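PDB 5FQ8: outer membrane protein Omp121 from Bacteroides thetaiotaomicron, which probably takes up peptides or similar nutrients across the bacterial outer membrane as a TonB-dependent transporter, and binds calcium and magnesium ions. Local coordinates for residues 631-636 and 686-691; 93-98 and 675-680; 692-697 and 733-738; 740-745 and 753-758. One frame throughout, in Å; residues are numbered along the deposited sequence.

Contact 1 (631-636 and 686-691). With MG (magnesium ion), chain L.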
loop_
_atom_site.group_PDB
_atom_site.type_symbol
_atom_site.label_atom_id
_atom_site.label_comp_id
_atom_site.label_asym_id
_atom_site.label_seq_id
_atom_site.Cartn_x
_atom_site.Cartn_y
_atom_site.Cartn_z
ATOM N N ALA B 631 13.919 17.415 -9.219
ATOM C CA ALA B 631 13.352 18.736 -9.439
ATOM C C ALA B 631 12.050 18.617 -10.203
ATOM O O ALA B 631 11.985 17.944 -11.237
ATOM C CB ALA B 631 14.316 19.630 -10.202
ATOM N N GLY B 632 11.021 19.290 -9.695
ATOM C CA GLY B 632 9.685 19.107 -10.233
ATOM C C GLY B 632 9.574 19.637 -11.647
ATOM O O GLY B 632 10.172 20.651 -12.005
ATOM N N ASN B 633 8.783 18.950 -12.453
ATOM C CA ASN B 633 8.790 19.282 -13.863
ATOM C C ASN B 633 7.940 20.488 -14.216
ATOM O O ASN B 633 7.928 20.871 -15.387
ATOM C CB ASN B 633 8.328 18.085 -14.676
ATOM C CG ASN B 633 9.319 16.972 -14.664
ATOM O OD1 ASN B 633 10.326 17.025 -13.968
ATOM N ND2 ASN B 633 9.043 15.944 -15.435
ATOM N N VAL B 634 7.246 21.103 -13.262
ATOM C CA VAL B 634 6.349 22.218 -13.545
ATOM C C VAL B 634 6.891 23.463 -12.870
ATOM O O VAL B 634 6.861 23.580 -11.647
ATOM C CB VAL B 634 4.918 21.927 -13.095
ATOM C CG1 VAL B 634 4.082 23.177 -13.231
ATOM C CG2 VAL B 634 4.343 20.808 -13.909
ATOM N N LEU B 635 7.339 24.409 -13.666
ATOM C CA LEU B 635 8.023 25.572 -13.137
ATOM C C LEU B 635 7.032 26.474 -12.438
ATOM O O LEU B 635 6.038 26.882 -13.029
ATOM C CB LEU B 635 8.718 26.314 -14.271
ATOM C CG LEU B 635 9.569 27.529 -13.951
ATOM C CD1 LEU B 635 10.677 27.126 -13.011
ATOM C CD2 LEU B 635 10.130 28.063 -15.230
ATOM N N GLY B 636 7.290 26.784 -11.187
ATOM C CA GLY B 636 6.429 27.702 -10.486
ATOM C C GLY B 636 6.657 29.128 -10.931
ATOM O O GLY B 636 7.629 29.451 -11.604
ATOM N N GLY B 686 14.546 22.159 -18.931
ATOM C CA GLY B 686 14.591 21.636 -17.589
ATOM C C GLY B 686 13.236 21.388 -16.976
ATOM O O GLY B 686 13.153 20.701 -15.959
ATOM N N TYR B 687 12.181 21.927 -17.558
ATOM C CA TYR B 687 10.825 21.705 -17.098
ATOM C C TYR B 687 9.950 21.379 -18.297
ATOM O O TYR B 687 10.270 21.750 -19.423
ATOM C CB TYR B 687 10.302 22.926 -16.368
ATOM C CG TYR B 687 11.174 23.428 -15.240
ATOM C CD1 TYR B 687 12.347 24.123 -15.492
ATOM C CD2 TYR B 687 10.804 23.238 -13.924
ATOM C CE1 TYR B 687 13.127 24.599 -14.462
ATOM C CE2 TYR B 687 11.578 23.708 -12.894
ATOM C CZ TYR B 687 12.735 24.386 -13.170
ATOM O OH TYR B 687 13.498 24.852 -12.136
ATOM N N THR B 688 8.867 20.652 -18.055
ATOM C CA THR B 688 7.919 20.321 -19.107
ATOM C C THR B 688 6.733 21.261 -19.159
ATOM O O THR B 688 5.913 21.149 -20.074
ATOM C CB THR B 688 7.381 18.922 -18.922
ATOM O OG1 THR B 688 7.013 18.758 -17.555
ATOM C CG2 THR B 688 8.401 17.942 -19.263
ATOM N N ALA B 689 6.611 22.163 -18.196
ATOM C CA ALA B 689 5.524 23.121 -18.215
ATOM C C ALA B 689 5.908 24.289 -17.338
ATOM O O ALA B 689 6.731 24.161 -16.438
ATOM C CB ALA B 689 4.214 22.501 -17.741
ATOM N N GLN B 690 5.316 25.433 -17.622
ATOM C CA GLN B 690 5.477 26.603 -16.782
ATOM C C GLN B 690 4.104 27.164 -16.500
ATOM O O GLN B 690 3.284 27.273 -17.409
ATOM C CB GLN B 690 6.357 27.662 -17.428
ATOM C CG GLN B 690 6.507 28.881 -16.558
ATOM C CD GLN B 690 7.320 29.969 -17.187
ATOM O OE1 GLN B 690 7.586 30.990 -16.564
ATOM N NE2 GLN B 690 7.716 29.771 -18.432
ATOM N N ASN B 691 3.839 27.485 -15.243
ATOM C CA ASN B 691 2.569 28.092 -14.882
ATOM C C ASN B 691 2.605 29.561 -15.257
ATOM O O ASN B 691 3.450 30.308 -14.759
ATOM C CB ASN B 691 2.307 27.938 -13.388
ATOM C CG ASN B 691 2.180 26.510 -12.962
ATOM O OD1 ASN B 691 1.833 25.639 -13.749
ATOM N ND2 ASN B 691 2.442 26.260 -11.694
HETATM MG MG MG L . 12.363 17.282 -13.304
HETATM O O HOH W 1 12.308 19.278 -13.529
HETATM O O HOH W 2 8.096 31.293 -13.796
HETATM O O HOH W 3 12.294 15.387 -12.554
#

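Contact 2 (93-98 and 675-680)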
loop_
_atom_site.group_PDB
_atom_site.type_symbol
_atom_site.label_atom_id
_atom_site.label_comp_id
_atom_site.label_asym_id
_atom_site.label_seq_id
_atom_site.Cartn_x
_atom_site.Cartn_y
_atom_site.Cartn_z
ATOM N N SER B 93 -12.110 27.510 -19.044
ATOM C CA SER B 93 -10.949 27.038 -18.304
ATOM C C SER B 93 -10.228 26.012 -19.162
ATOM O O SER B 93 -10.803 24.979 -19.519
ATOM C CB SER B 93 -11.390 26.445 -16.965
ATOM O OG SER B 93 -10.307 26.243 -16.073
ATOM N N LEU B 94 -8.979 26.300 -19.526
ATOM C CA LEU B 94 -8.296 25.380 -20.420
ATOM C C LEU B 94 -7.935 24.098 -19.706
ATOM O O LEU B 94 -7.846 23.048 -20.335
ATOM C CB LEU B 94 -7.061 26.025 -21.012
ATOM C CG LEU B 94 -6.853 25.640 -22.458
ATOM C CD1 LEU B 94 -8.128 25.905 -23.191
ATOM C CD2 LEU B 94 -5.740 26.476 -23.019
ATOM N N SER B 95 -7.710 24.161 -18.410
ATOM C CA SER B 95 -7.737 22.964 -17.600
ATOM C C SER B 95 -7.925 23.359 -16.165
ATOM O O SER B 95 -7.141 24.142 -15.623
ATOM C CB SER B 95 -6.477 22.139 -17.762
ATOM O OG SER B 95 -6.653 21.200 -18.801
ATOM N N GLY B 96 -9.015 22.878 -15.579
ATOM C CA GLY B 96 -10.051 22.166 -16.312
ATOM C C GLY B 96 -11.368 22.162 -15.550
ATOM O O GLY B 96 -11.988 21.123 -15.332
ATOM N N THR B 97 -11.786 23.346 -15.124
ATOM C CA THR B 97 -12.952 23.510 -14.265
ATOM C C THR B 97 -13.998 24.327 -15.010
ATOM O O THR B 97 -13.937 25.560 -15.021
ATOM C CB THR B 97 -12.569 24.194 -12.966
ATOM O OG1 THR B 97 -11.474 23.499 -12.359
ATOM C CG2 THR B 97 -13.763 24.208 -12.025
ATOM N N ASN B 98 -14.963 23.655 -15.626
ATOM C CA ASN B 98 -15.980 24.369 -16.375
ATOM C C ASN B 98 -17.392 24.131 -15.889
ATOM O O ASN B 98 -18.326 24.662 -16.486
ATOM C CB ASN B 98 -15.905 24.011 -17.860
ATOM C CG ASN B 98 -14.611 24.422 -18.479
ATOM O OD1 ASN B 98 -14.477 25.523 -18.992
ATOM N ND2 ASN B 98 -13.642 23.543 -18.424
ATOM N N GLN B 675 -6.000 33.414 -17.385
ATOM C CA GLN B 675 -6.233 32.182 -16.651
ATOM C C GLN B 675 -4.915 31.465 -16.391
ATOM O O GLN B 675 -4.140 31.212 -17.317
ATOM C CB GLN B 675 -7.204 31.308 -17.441
ATOM C CG GLN B 675 -6.854 29.858 -17.597
ATOM C CD GLN B 675 -7.684 29.207 -18.671
ATOM O OE1 GLN B 675 -7.652 28.004 -18.858
ATOM N NE2 GLN B 675 -8.443 30.010 -19.377
ATOM N N ILE B 676 -4.652 31.155 -15.124
ATOM C CA ILE B 676 -3.419 30.471 -14.753
ATOM C C ILE B 676 -3.490 29.014 -15.174
ATOM O O ILE B 676 -4.442 28.303 -14.853
ATOM C CB ILE B 676 -3.166 30.585 -13.247
ATOM C CG1 ILE B 676 -2.799 32.001 -12.858
ATOM C CG2 ILE B 676 -2.051 29.700 -12.866
ATOM C CD1 ILE B 676 -3.903 32.746 -12.233
ATOM N N PHE B 677 -2.456 28.550 -15.856
ATOM C CA PHE B 677 -2.495 27.242 -16.480
ATOM C C PHE B 677 -1.075 26.723 -16.602
ATOM O O PHE B 677 -0.146 27.503 -16.805
ATOM C CB PHE B 677 -3.176 27.346 -17.850
ATOM C CG PHE B 677 -3.117 26.101 -18.658
ATOM C CD1 PHE B 677 -3.929 25.039 -18.370
ATOM C CD2 PHE B 677 -2.271 26.010 -19.727
ATOM C CE1 PHE B 677 -3.891 23.902 -19.113
ATOM C CE2 PHE B 677 -2.221 24.869 -20.478
ATOM C CZ PHE B 677 -3.043 23.805 -20.169
ATOM N N SER B 678 -0.910 25.412 -16.452
ATOM C CA SER B 678 0.406 24.784 -16.587
ATOM C C SER B 678 0.668 24.573 -18.064
ATOM O O SER B 678 0.360 23.527 -18.631
ATOM C CB SER B 678 0.462 23.483 -15.808
ATOM O OG SER B 678 0.642 23.734 -14.423
ATOM N N LEU B 679 1.280 25.577 -18.682
ATOM C CA LEU B 679 1.457 25.619 -20.126
ATOM C C LEU B 679 2.632 24.767 -20.578
ATOM O O LEU B 679 3.700 24.801 -19.973
ATOM C CB LEU B 679 1.681 27.060 -20.561
ATOM C CG LEU B 679 1.571 27.349 -22.040
ATOM C CD1 LEU B 679 0.226 26.877 -22.507
ATOM C CD2 LEU B 679 1.729 28.826 -22.240
ATOM N N ALA B 680 2.450 24.039 -21.677
ATOM C CA ALA B 680 3.491 23.129 -22.148
ATOM C C ALA B 680 4.756 23.878 -22.541
ATOM O O ALA B 680 4.708 25.010 -23.018
ATOM C CB ALA B 680 2.993 22.307 -23.330
#

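Contact 3 (692-697 and 733-738)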
loop_
_atom_site.group_PDB
_atom_site.type_symbol
_atom_site.label_atom_id
_atom_site.label_comp_id
_atom_site.label_asym_id
_atom_site.label_seq_id
_atom_site.Cartn_x
_atom_site.Cartn_y
_atom_site.Cartn_z
ATOM N N MET B 692 1.703 29.987 -16.132
ATOM C CA MET B 692 1.636 31.407 -16.427
ATOM C C MET B 692 0.217 31.782 -16.798
ATOM O O MET B 692 -0.636 30.923 -17.006
ATOM C CB MET B 692 2.623 31.791 -17.527
ATOM C CG MET B 692 2.646 30.873 -18.725
ATOM S SD MET B 692 4.233 30.890 -19.570
ATOM C CE MET B 692 4.781 32.544 -19.269
ATOM N N ASN B 693 -0.027 33.087 -16.838
ATOM C CA ASN B 693 -1.321 33.612 -17.248
ATOM C C ASN B 693 -1.504 33.461 -18.747
ATOM O O ASN B 693 -0.687 33.948 -19.526
ATOM C CB ASN B 693 -1.423 35.084 -16.868
ATOM C CG ASN B 693 -1.217 35.314 -15.398
ATOM O OD1 ASN B 693 -0.221 35.878 -14.991
ATOM N ND2 ASN B 693 -2.161 34.874 -14.591
ATOM N N LEU B 694 -2.587 32.814 -19.155
ATOM C CA LEU B 694 -2.815 32.596 -20.573
ATOM C C LEU B 694 -3.400 33.838 -21.232
ATOM O O LEU B 694 -3.563 34.897 -20.624
ATOM C CB LEU B 694 -3.745 31.414 -20.799
ATOM C CG LEU B 694 -3.287 30.021 -20.423
ATOM C CD1 LEU B 694 -4.198 29.003 -21.037
ATOM C CD2 LEU B 694 -1.882 29.794 -20.873
ATOM N N GLY B 695 -3.713 33.698 -22.502
ATOM C CA GLY B 695 -4.447 34.716 -23.215
ATOM C C GLY B 695 -5.941 34.572 -23.018
ATOM O O GLY B 695 -6.421 33.918 -22.093
ATOM N N LYS B 696 -6.683 35.195 -23.919
ATOM C CA LYS B 696 -8.136 35.185 -23.873
ATOM C C LYS B 696 -8.693 33.935 -24.534
ATOM O O LYS B 696 -8.324 33.594 -25.657
ATOM C CB LYS B 696 -8.690 36.427 -24.565
ATOM C CG LYS B 696 -8.288 37.721 -23.908
ATOM C CD LYS B 696 -8.613 38.925 -24.756
ATOM C CE LYS B 696 -8.154 40.157 -24.055
ATOM N NZ LYS B 696 -8.715 41.371 -24.635
ATOM N N ILE B 697 -9.573 33.259 -23.828
ATOM C CA ILE B 697 -10.428 32.238 -24.402
ATOM C C ILE B 697 -11.800 32.860 -24.600
ATOM O O ILE B 697 -12.449 33.270 -23.633
ATOM C CB ILE B 697 -10.502 31.001 -23.503
ATOM C CG1 ILE B 697 -9.105 30.563 -23.118
ATOM C CG2 ILE B 697 -11.211 29.872 -24.219
ATOM C CD1 ILE B 697 -8.498 29.707 -24.138
ATOM N N SER B 733 -5.044 33.886 -27.781
ATOM C CA SER B 733 -3.598 33.757 -27.809
ATOM C C SER B 733 -3.164 32.834 -26.690
ATOM O O SER B 733 -3.795 32.773 -25.637
ATOM C CB SER B 733 -2.899 35.108 -27.674
ATOM O OG SER B 733 -3.261 35.738 -26.463
ATOM N N LEU B 734 -2.106 32.084 -26.952
ATOM C CA LEU B 734 -1.376 31.358 -25.944
ATOM C C LEU B 734 0.046 31.888 -25.951
ATOM O O LEU B 734 0.630 32.022 -27.033
ATOM C CB LEU B 734 -1.390 29.862 -26.225
ATOM C CG LEU B 734 -2.717 29.182 -25.915
ATOM C CD1 LEU B 734 -2.682 27.776 -26.382
ATOM C CD2 LEU B 734 -2.992 29.222 -24.433
ATOM N N PRO B 735 0.622 32.223 -24.791
ATOM C CA PRO B 735 1.934 32.882 -24.751
ATOM C C PRO B 735 2.946 32.405 -25.781
ATOM O O PRO B 735 3.342 31.237 -25.798
ATOM C CB PRO B 735 2.400 32.584 -23.328
ATOM C CG PRO B 735 1.164 32.618 -22.562
ATOM C CD PRO B 735 0.086 32.041 -23.441
ATOM N N GLU B 736 3.354 33.339 -26.644
ATOM C CA GLU B 736 4.146 33.003 -27.820
ATOM C C GLU B 736 5.422 32.292 -27.437
ATOM O O GLU B 736 5.827 31.329 -28.092
ATOM C CB GLU B 736 4.493 34.270 -28.602
ATOM C CG GLU B 736 3.384 34.871 -29.449
ATOM C CD GLU B 736 3.791 36.199 -30.076
ATOM O OE1 GLU B 736 4.840 36.736 -29.664
ATOM O OE2 GLU B 736 3.075 36.705 -30.971
ATOM N N GLU B 737 6.048 32.744 -26.353
ATOM C CA GLU B 737 7.395 32.323 -26.006
ATOM C C GLU B 737 7.520 30.828 -25.847
ATOM O O GLU B 737 8.625 30.303 -25.968
ATOM C CB GLU B 737 7.835 33.028 -24.735
ATOM C CG GLU B 737 7.578 34.512 -24.788
ATOM C CD GLU B 737 6.194 34.862 -24.316
ATOM O OE1 GLU B 737 5.738 34.229 -23.345
ATOM O OE2 GLU B 737 5.556 35.748 -24.921
ATOM N N LEU B 738 6.423 30.126 -25.613
ATOM C CA LEU B 738 6.452 28.683 -25.445
ATOM C C LEU B 738 5.773 27.953 -26.585
ATOM O O LEU B 738 5.451 26.773 -26.438
ATOM C CB LEU B 738 5.792 28.285 -24.130
ATOM C CG LEU B 738 6.542 28.332 -22.811
ATOM C CD1 LEU B 738 6.907 29.736 -22.409
ATOM C CD2 LEU B 738 5.663 27.710 -21.763
#

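Contact 4 (740-745 and 753-758)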
loop_
_atom_site.group_PDB
_atom_site.type_symbol
_atom_site.label_atom_id
_atom_site.label_comp_id
_atom_site.label_asym_id
_atom_site.label_seq_id
_atom_site.Cartn_x
_atom_site.Cartn_y
_atom_site.Cartn_z
ATOM N N GLY B 740 2.571 28.184 -29.731
ATOM C CA GLY B 740 1.183 28.584 -29.658
ATOM C C GLY B 740 0.249 27.413 -29.490
ATOM O O GLY B 740 -0.896 27.463 -29.937
ATOM N N ILE B 741 0.719 26.360 -28.831
ATOM C CA ILE B 741 0.038 25.076 -28.829
ATOM C C ILE B 741 0.286 24.431 -27.481
ATOM O O ILE B 741 1.301 24.691 -26.843
ATOM C CB ILE B 741 0.541 24.211 -30.005
ATOM C CG1 ILE B 741 -0.113 22.845 -30.029
ATOM C CG2 ILE B 741 2.013 24.028 -29.910
ATOM C CD1 ILE B 741 0.316 22.020 -31.204
ATOM N N THR B 742 -0.670 23.627 -27.020
ATOM C CA THR B 742 -0.533 22.945 -25.741
ATOM C C THR B 742 -1.536 21.810 -25.662
ATOM O O THR B 742 -2.687 21.977 -26.017
ATOM C CB THR B 742 -0.711 23.905 -24.564
ATOM O OG1 THR B 742 -0.417 23.221 -23.350
ATOM C CG2 THR B 742 -2.104 24.441 -24.490
ATOM N N THR B 743 -1.087 20.658 -25.209
ATOM C CA THR B 743 -1.925 19.474 -25.195
ATOM C C THR B 743 -2.971 19.550 -24.091
ATOM O O THR B 743 -2.673 19.959 -22.970
ATOM C CB THR B 743 -1.071 18.234 -24.984
ATOM O OG1 THR B 743 0.025 18.239 -25.896
ATOM C CG2 THR B 743 -1.880 17.006 -25.210
ATOM N N ILE B 744 -4.197 19.151 -24.420
ATOM C CA ILE B 744 -5.259 18.975 -23.440
ATOM C C ILE B 744 -5.450 17.509 -23.082
ATOM O O ILE B 744 -5.653 17.171 -21.917
ATOM C CB ILE B 744 -6.568 19.598 -23.958
ATOM C CG1 ILE B 744 -6.464 21.107 -23.971
ATOM C CG2 ILE B 744 -7.726 19.206 -23.101
ATOM C CD1 ILE B 744 -7.638 21.748 -24.626
ATOM N N TYR B 745 -5.387 16.639 -24.076
ATOM C CA TYR B 745 -5.320 15.205 -23.874
ATOM C C TYR B 745 -4.941 14.595 -25.207
ATOM O O TYR B 745 -5.239 15.171 -26.250
ATOM C CB TYR B 745 -6.638 14.624 -23.356
ATOM C CG TYR B 745 -6.456 13.227 -22.895
ATOM C CD1 TYR B 745 -6.035 12.962 -21.602
ATOM C CD2 TYR B 745 -6.642 12.167 -23.759
ATOM C CE1 TYR B 745 -5.830 11.693 -21.181
ATOM C CE2 TYR B 745 -6.439 10.887 -23.338
ATOM C CZ TYR B 745 -6.030 10.664 -22.044
ATOM O OH TYR B 745 -5.819 9.400 -21.610
ATOM N N MET B 753 -5.607 16.069 -28.895
ATOM C CA MET B 753 -6.488 17.227 -28.874
ATOM C C MET B 753 -5.771 18.383 -28.193
ATOM O O MET B 753 -5.246 18.232 -27.090
ATOM C CB MET B 753 -7.803 16.879 -28.164
ATOM C CG MET B 753 -8.782 18.022 -27.987
ATOM S SD MET B 753 -10.075 17.677 -26.802
ATOM C CE MET B 753 -11.359 17.170 -27.821
ATOM N N TYR B 754 -5.753 19.524 -28.842
ATOM C CA TYR B 754 -4.874 20.614 -28.451
ATOM C C TYR B 754 -5.674 21.844 -28.080
ATOM O O TYR B 754 -6.894 21.853 -28.130
ATOM C CB TYR B 754 -3.889 20.938 -29.579
ATOM C CG TYR B 754 -2.888 19.842 -29.804
ATOM C CD1 TYR B 754 -1.761 19.735 -28.998
ATOM C CD2 TYR B 754 -3.080 18.889 -30.794
ATOM C CE1 TYR B 754 -0.857 18.727 -29.176
ATOM C CE2 TYR B 754 -2.170 17.879 -30.982
ATOM C CZ TYR B 754 -1.062 17.803 -30.166
ATOM O OH TYR B 754 -0.140 16.801 -30.338
ATOM N N ALA B 755 -4.956 22.882 -27.678
ATOM C CA ALA B 755 -5.449 24.250 -27.656
ATOM C C ALA B 755 -4.424 25.084 -28.399
ATOM O O ALA B 755 -3.303 25.253 -27.925
ATOM C CB ALA B 755 -5.651 24.759 -26.235
ATOM N N ILE B 756 -4.796 25.583 -29.567
ATOM C CA ILE B 756 -3.889 26.275 -30.469
ATOM C C ILE B 756 -4.354 27.713 -30.618
ATOM O O ILE B 756 -5.542 28.005 -30.496
ATOM C CB ILE B 756 -3.849 25.546 -31.816
ATOM C CG1 ILE B 756 -3.724 24.051 -31.577
ATOM C CG2 ILE B 756 -2.695 26.006 -32.627
ATOM C CD1 ILE B 756 -3.591 23.259 -32.836
ATOM N N THR B 757 -3.414 28.611 -30.904
ATOM C CA THR B 757 -3.630 30.033 -30.661
ATOM C C THR B 757 -4.854 30.565 -31.395
ATOM O O THR B 757 -5.803 31.029 -30.765
ATOM C CB THR B 757 -2.385 30.842 -31.031
ATOM O OG1 THR B 757 -1.409 30.693 -30.002
ATOM C CG2 THR B 757 -2.711 32.305 -31.136
ATOM N N GLY B 758 -4.858 30.530 -32.718
ATOM C CA GLY B 758 -5.968 31.193 -33.381
ATOM C C GLY B 758 -7.111 30.278 -33.763
ATOM O O GLY B 758 -7.732 30.467 -34.807
#

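Contact 1 (631-636 and 686-691)
The Tyr-687 ring and the carbonyl of Asn-633 stand at the middle of this contact. Leu-635, with CG anti to its backbone N (chi1 -177°), lays CD1 over one face of the ring, 3.7 Å from the Tyr-687 centroid and displaced toward the rim, a CH-pi contact. Its other methyl, CD2, lies alongside the extended Gln-690 chain, 3.9 Å from Gln-690 CD. Asn-633 O is gripped twice by Thr-688: the backbone N donates at 2.8 Å in the carbonyl plane, while OG1 donates at 3.2 Å from above it. An alanine at Tyr-687 would remove the ring, and Leu-635 CD1 would probably lose its apolar partner and sit less firmly. Farther along, Leu-635 N donates to Ala-689 O at 2.8 Å and almost straight (173°), and Asn-691 N answers with a bond to Leu-635 O. One shell out, Asn-633 OD1 lies 2.2 Å from the magnesium ion, which Ala-631 O, two waters and a backbone atom of a neighbouring protein chain also bind. One of those waters donates to Gly-686 O (2.9 Å), so 686-691 is tied to the ion as well, through water. Asn-691 OD1 is held by Ser-678. Together these features make a short parallel pairing of strands 629-635 and 689-693, ending in a magnesium site shared between two protein chains.

Contact 2 (93-98 and 675-680)
Apolar contacts centre on Phe-677, whose CG is anti to the backbone N (chi1 173°), so that the ring reaches out from strand 661-680 to the loop at 93-98. Leu-94 CB comes over one face, off-centre toward the rim, and stands 4.2 Å from Phe-677 CD1. Ser-95 approaches from another side: its CB lies in the plane of the ring at the edge, 3.4 Å from Phe-677 CE1. Leu-679 CD1, from the strand itself, also sits at the edge. Beyond the two segments, Leu-94 packs on Leu-694, Ile-697 and Ala-755. This is a loop of the plug domain set against a strand of the surrounding barrel, as expected in a TonB-dependent receptor, where the plug fills the barrel lumen. On the polar side, Gln-675, extended beyond CG, brings its amide end to the backbone of Ser-93 and Leu-94, with CD 3.9 Å from Ser-93 CA; the bond that holds this amide runs from its NE2 to Ser-92 O. The loop meanwhile is braced by its own bonds. Ser-93 N donates to Asn-98 OD1 at 3.1 Å, from above the plane of that amide, and Asn-98 ND2 returns a weak bond to Ser-93 O while also bonding Asp-959. Thr-97 N makes a weak bond to Ser-93 OG. Ser-95 OG donates to Leu-94 O at 2.7 Å, in the carbonyl plane and on a lone pair, just ahead of a cis peptide bond that precedes Gly-96.

Contact 3 (692-697 and 733-738)
Met-692 holds CG in the crowded position between its backbone N and carbonyl carbon (chi1 46°) and bends again at its last torsion, which brings SD out tip to tip with Leu-738, 4.1 Å from CD1. Leu-694 and Leu-734 instead both set CG anti to the carbonyl carbon (chi1 -66° and -75°), and the two side chains lie side by side, pointing the same way. Leu-694 CD1 touches Leu-734 CD2 at 3.6 Å. The other branch, Leu-694 CD2, lies 3.9 Å from Pro-735 CD, the two side chains crossing at about a right angle. An alanine at Leu-694 would lack both methyl branches, and the packing against Leu-734 and Pro-735 would probably be lost, loosening the loop at 733-738 from its neighbour. Beyond the leucine pair, at the end away from Met-692, the backbones come close: Gly-695 CA makes a CA-H...O contact of 3.2 Å to Ser-733 O, where a side chain on Gly-695 would collide with that oxygen. Leu-738 N bonds back to Pro-735 O and closes the turn around the short 3-10 segment. The contact joins the link from strand 689-693 to strand 697-712 with the loop that precedes strand 741-746; Leu-694 also packs on Phe-677 and Leu-94. Cohesion across the two segments therefore rests chiefly on methyl, sulfur and proline-ring packing, which depends on side-chain shape more than on direction of bonding.

Contact 4 (740-745 and 753-758)
Strands 741-746 and 752-756 form an antiparallel beta hairpin with a classic bulge, in which Ile-744 and Tyr-745 both face Met-753. At the bulge Met-753 O accepts from Ile-744 N at 3.0 Å in the carbonyl plane, with a weak second bond from Tyr-745 N, while Met-753 N donates to Tyr-745 O at 2.8 Å, nearly along the C=O axis. Ala-755 N donates to Thr-742 O at 3.0 Å. At the far end Gly-740 O takes a bond from Thr-757 OG1 (3.3 Å), on a lone pair, and a weak one from Thr-757 N. Ile-741 is stretched out, with CG1 anti to the backbone N (chi1 179°) and CD1 carried over one face of the Tyr-754 ring, 4.1 Å from its centroid in a CH-pi contact. Thr-743 lies alongside the same tyrosine, its OG1 3.4 Å from Tyr-754 CE1. From the other side of the hairpin, Ile-744 CD1 rests 4.0 Å from Ala-755 CB. Lys-765 makes a cation-pi contact with the Tyr-754 ring, whose OH bonds a polar side chain of a neighbouring protein chain; Thr-743 packs on the backbone of the bound peptide. The tyrosine is thus gripped by apolar, cationic and polar partners together, which probably limits its rotation, while the backbone bonds are firmer at the bulge than toward Gly-740.

Contacts 1, 2 and 3 share neighbouring strands: contacts 1 and 3 both use strand 689-693, and strand 661-680 of contact 2 pairs with it, Leu-679 N meeting Gln-690 O and Leu-694 N meeting Gln-675 O. Contact 2, where plug meets barrel, is the buried one, its centre about 18 Å from that of the chain; contacts 1, 3 and 4 are partly buried, the centre of contact 1 lying farthest out, at about 29 Å. Their chemistry differs accordingly: metal, water and backbone bonds in contact 1, aromatic packing in contact 2, aliphatic packing in contact 3, and a hydrogen-bonded hairpin in contact 4. Leu-94 and Leu-734 reach Ala-755, joining contacts 2 and 3 to contact 4.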